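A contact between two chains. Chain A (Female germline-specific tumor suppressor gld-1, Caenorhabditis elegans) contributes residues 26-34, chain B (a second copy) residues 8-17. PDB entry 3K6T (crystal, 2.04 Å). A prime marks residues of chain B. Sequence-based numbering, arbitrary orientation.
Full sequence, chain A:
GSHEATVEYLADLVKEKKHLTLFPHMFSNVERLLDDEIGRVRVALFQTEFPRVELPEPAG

Chain A 26-34: MFSNVERLL
Chain B (8-17) EYLADLVKEK

Contact between two copies of GLD-1, in which the N-terminal end of one helix meets the flank of another at a right angle. In chain A, Met26 and Phe27 (phi/psi -141/61) lead into a helix that starts at Ser28 and runs on past Leu34, with Phe27 at the N-cap position; residues 8-17 of chain B are helical throughout. The axes approach to 9.7 Å and cross at -90°. Phe27 CA lies 6.2 Å from Glu16′ CA, and Asn29 CA lies 6.9 Å from Leu13′ CA.

The backbone-to-carboxylate hydrogen bonds arise because the first turn of a helix has amide hydrogens without backbone acceptors. The CA-to-CB bond of Glu16′ (chi1 m, chi2 t, chi3 20°) points toward chain A's stretch, and its carboxylate accepts from two of these amides. Asn29 N donates to Glu16′ OE2 at 3.0 Å and Val30 N to Glu16′ OE1 at 2.9 Å, both near 158°, so the carboxylate spans two successive amides. A weak bond from Asn29 ND2 to Glu16′ OE2 (3.3 Å, 139°) adds to this. Glu16′ is buried, with 120 Å² covered by residues 26-34.

In the side-chain polar network, Arg32, extended through chi1 and chi2 (both t) before turning at chi3 (p), donates from NH2 to Tyr9′ OH (2.9 Å, 167°) and, within its own helix, from NH2 to Asn29 OD1 (2.8 Å, 164°). Tyr9′ (chi1 t, chi2 51°) starts sideways, but its end comes nearer; Arg32 NH2 and Asn29 OD1 lie at its ring edge, OD1 being 3.3 Å from Tyr9′ CE1.

In the packing, the CA-to-CB bond of Asn29 (chi1 m, chi2 -64°) points toward chain B, and the side chain sits as a knob among Tyr9′, Asp12′, Leu13′ and Glu16′; its CB is 3.7 Å from Leu13′ CD2. Leu33 and Leu13′, both m,t, make a looser apolar contact, CD1 of Leu33 to CD2 of Leu13′ at 4.4 Å. The Phe27 ring (chi1 m, chi2 -82°) has Glu16′ O at its edge.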

# COMPACT_ATOMS: atom_id res chain seq x y z
N MET A 26 14.08 -4.14 4.00
CA MET A 26 14.50 -2.94 3.28
C MET A 26 13.32 -2.04 2.94
O MET A 26 13.50 -0.87 2.61
CB MET A 26 15.28 -3.33 2.04
CG MET A 26 16.64 -3.95 2.37
SD MET A 26 17.39 -4.82 0.99
CE MET A 26 17.80 -3.45 -0.07
N PHE A 27 12.12 -2.59 3.05
CA PHE A 27 10.91 -1.86 2.68
C PHE A 27 9.78 -2.12 3.64
O PHE A 27 8.73 -2.61 3.25
CB PHE A 27 10.47 -2.25 1.27
CG PHE A 27 11.46 -1.88 0.21
CD1 PHE A 27 11.50 -0.59 -0.30
CD2 PHE A 27 12.38 -2.81 -0.27
CE1 PHE A 27 12.41 -0.25 -1.27
CE2 PHE A 27 13.30 -2.47 -1.24
CZ PHE A 27 13.31 -1.18 -1.74
N SER A 28 9.98 -1.77 4.91
CA SER A 28 9.01 -2.12 5.95
C SER A 28 7.64 -1.45 5.80
O SER A 28 6.62 -2.10 5.99
CB SER A 28 9.59 -1.86 7.34
OG SER A 28 10.63 -2.79 7.63
N ASN A 29 7.61 -0.17 5.45
CA ASN A 29 6.33 0.50 5.28
C ASN A 29 5.61 0.07 4.01
O ASN A 29 4.40 -0.10 4.00
CB ASN A 29 6.50 2.02 5.34
CG ASN A 29 6.79 2.50 6.74
OD1 ASN A 29 5.96 2.36 7.64
ND2 ASN A 29 7.98 3.04 6.95
N VAL A 30 6.38 -0.10 2.93
CA VAL A 30 5.82 -0.62 1.70
C VAL A 30 5.19 -2.00 1.95
O VAL A 30 4.08 -2.27 1.49
CB VAL A 30 6.88 -0.71 0.59
CG1 VAL A 30 6.43 -1.65 -0.50
CG2 VAL A 30 7.16 0.67 0.02
N GLU A 31 5.88 -2.85 2.69
CA GLU A 31 5.35 -4.19 2.97
C GLU A 31 4.02 -4.13 3.73
O GLU A 31 3.09 -4.87 3.41
CB GLU A 31 6.37 -5.04 3.73
CG GLU A 31 5.84 -6.42 4.14
CD GLU A 31 5.69 -7.37 2.96
OE1 GLU A 31 6.36 -7.17 1.93
OE2 GLU A 31 4.89 -8.33 3.08
N ARG A 32 3.94 -3.25 4.73
CA ARG A 32 2.71 -3.09 5.50
C ARG A 32 1.56 -2.56 4.63
O ARG A 32 0.44 -3.06 4.70
CB ARG A 32 2.94 -2.14 6.69
CG ARG A 32 1.71 -1.89 7.53
CD ARG A 32 2.07 -1.07 8.75
NE ARG A 32 2.88 0.08 8.37
CZ ARG A 32 2.38 1.22 7.91
NH1 ARG A 32 1.07 1.37 7.80
NH2 ARG A 32 3.19 2.22 7.58
N LEU A 33 1.84 -1.53 3.83
CA LEU A 33 0.83 -0.94 2.96
C LEU A 33 0.30 -1.98 1.97
O LEU A 33 -0.89 -2.06 1.70
CB LEU A 33 1.40 0.27 2.21
CG LEU A 33 1.80 1.47 3.09
CD1 LEU A 33 2.56 2.54 2.31
CD2 LEU A 33 0.56 2.05 3.78
N LEU A 34 1.22 -2.79 1.46
CA LEU A 34 0.88 -3.82 0.49
C LEU A 34 0.05 -4.94 1.13
O LEU A 34 -0.94 -5.38 0.55
CB LEU A 34 2.16 -4.39 -0.15
CG LEU A 34 1.99 -5.59 -1.10
CD1 LEU A 34 1.01 -5.27 -2.25
CD2 LEU A 34 3.35 -6.03 -1.65
N GLU B 8 8.77 12.33 10.32
CA GLU B 8 9.72 11.23 10.25
C GLU B 8 9.15 10.07 9.43
O GLU B 8 9.84 9.44 8.64
CB GLU B 8 10.08 10.74 11.66
CG GLU B 8 10.83 11.76 12.51
CD GLU B 8 9.91 12.75 13.22
OE1 GLU B 8 8.67 12.64 13.07
OE2 GLU B 8 10.43 13.64 13.92
N TYR B 9 7.87 9.78 9.66
CA TYR B 9 7.17 8.78 8.86
C TYR B 9 7.19 9.20 7.39
O TYR B 9 7.56 8.41 6.52
CB TYR B 9 5.74 8.62 9.39
CG TYR B 9 4.89 7.61 8.66
CD1 TYR B 9 5.34 6.31 8.43
CD2 TYR B 9 3.61 7.93 8.24
CE1 TYR B 9 4.55 5.38 7.77
CE2 TYR B 9 2.81 7.02 7.59
CZ TYR B 9 3.28 5.74 7.35
OH TYR B 9 2.46 4.85 6.71
N LEU B 10 6.82 10.44 7.12
CA LEU B 10 6.88 10.95 5.75
C LEU B 10 8.26 10.72 5.14
O LEU B 10 8.37 10.23 4.01
CB LEU B 10 6.52 12.44 5.73
CG LEU B 10 6.48 13.12 4.35
CD1 LEU B 10 5.41 12.50 3.48
CD2 LEU B 10 6.23 14.64 4.51
N ALA B 11 9.30 11.09 5.88
CA ALA B 11 10.68 10.91 5.44
C ALA B 11 10.95 9.46 5.04
O ALA B 11 11.48 9.19 3.96
CB ALA B 11 11.65 11.33 6.56
N ASP B 12 10.57 8.53 5.91
CA ASP B 12 10.78 7.11 5.66
C ASP B 12 10.08 6.67 4.38
O ASP B 12 10.66 5.95 3.56
CB ASP B 12 10.30 6.27 6.85
CG ASP B 12 11.10 6.53 8.12
OD1 ASP B 12 12.21 7.10 8.02
OD2 ASP B 12 10.63 6.16 9.22
N LEU B 13 8.84 7.11 4.20
CA LEU B 13 8.06 6.76 3.01
C LEU B 13 8.70 7.30 1.73
O LEU B 13 8.82 6.58 0.74
CB LEU B 13 6.64 7.33 3.12
CG LEU B 13 5.75 6.81 4.26
CD1 LEU B 13 4.46 7.59 4.27
CD2 LEU B 13 5.49 5.33 4.07
N VAL B 14 9.09 8.57 1.76
CA VAL B 14 9.73 9.18 0.60
C VAL B 14 11.03 8.44 0.28
O VAL B 14 11.37 8.24 -0.89
CB VAL B 14 9.99 10.69 0.82
CG1 VAL B 14 10.91 11.24 -0.25
CG2 VAL B 14 8.67 11.45 0.84
N LYS B 15 11.75 8.04 1.32
CA LYS B 15 12.98 7.27 1.13
C LYS B 15 12.74 5.89 0.50
O LYS B 15 13.49 5.47 -0.38
CB LYS B 15 13.74 7.10 2.44
CG LYS B 15 15.14 6.53 2.22
CD LYS B 15 15.74 5.98 3.50
CE LYS B 15 16.22 7.08 4.41
NZ LYS B 15 17.02 6.54 5.54
N GLU B 16 11.72 5.18 0.96
CA GLU B 16 11.38 3.89 0.34
C GLU B 16 10.94 4.06 -1.11
O GLU B 16 11.22 3.22 -1.96
CB GLU B 16 10.30 3.15 1.15
CG GLU B 16 10.72 2.78 2.58
CD GLU B 16 9.76 1.80 3.24
OE1 GLU B 16 8.99 1.12 2.51
OE2 GLU B 16 9.77 1.70 4.48
N LYS B 17 10.24 5.15 -1.40
CA LYS B 17 9.80 5.41 -2.77
C LYS B 17 10.99 5.65 -3.69
O LYS B 17 11.03 5.16 -4.81
CB LYS B 17 8.88 6.63 -2.81
CG LYS B 17 8.41 6.97 -4.22
CD LYS B 17 7.78 8.34 -4.29
CE LYS B 17 7.30 8.64 -5.70
NZ LYS B 17 6.69 7.45 -6.36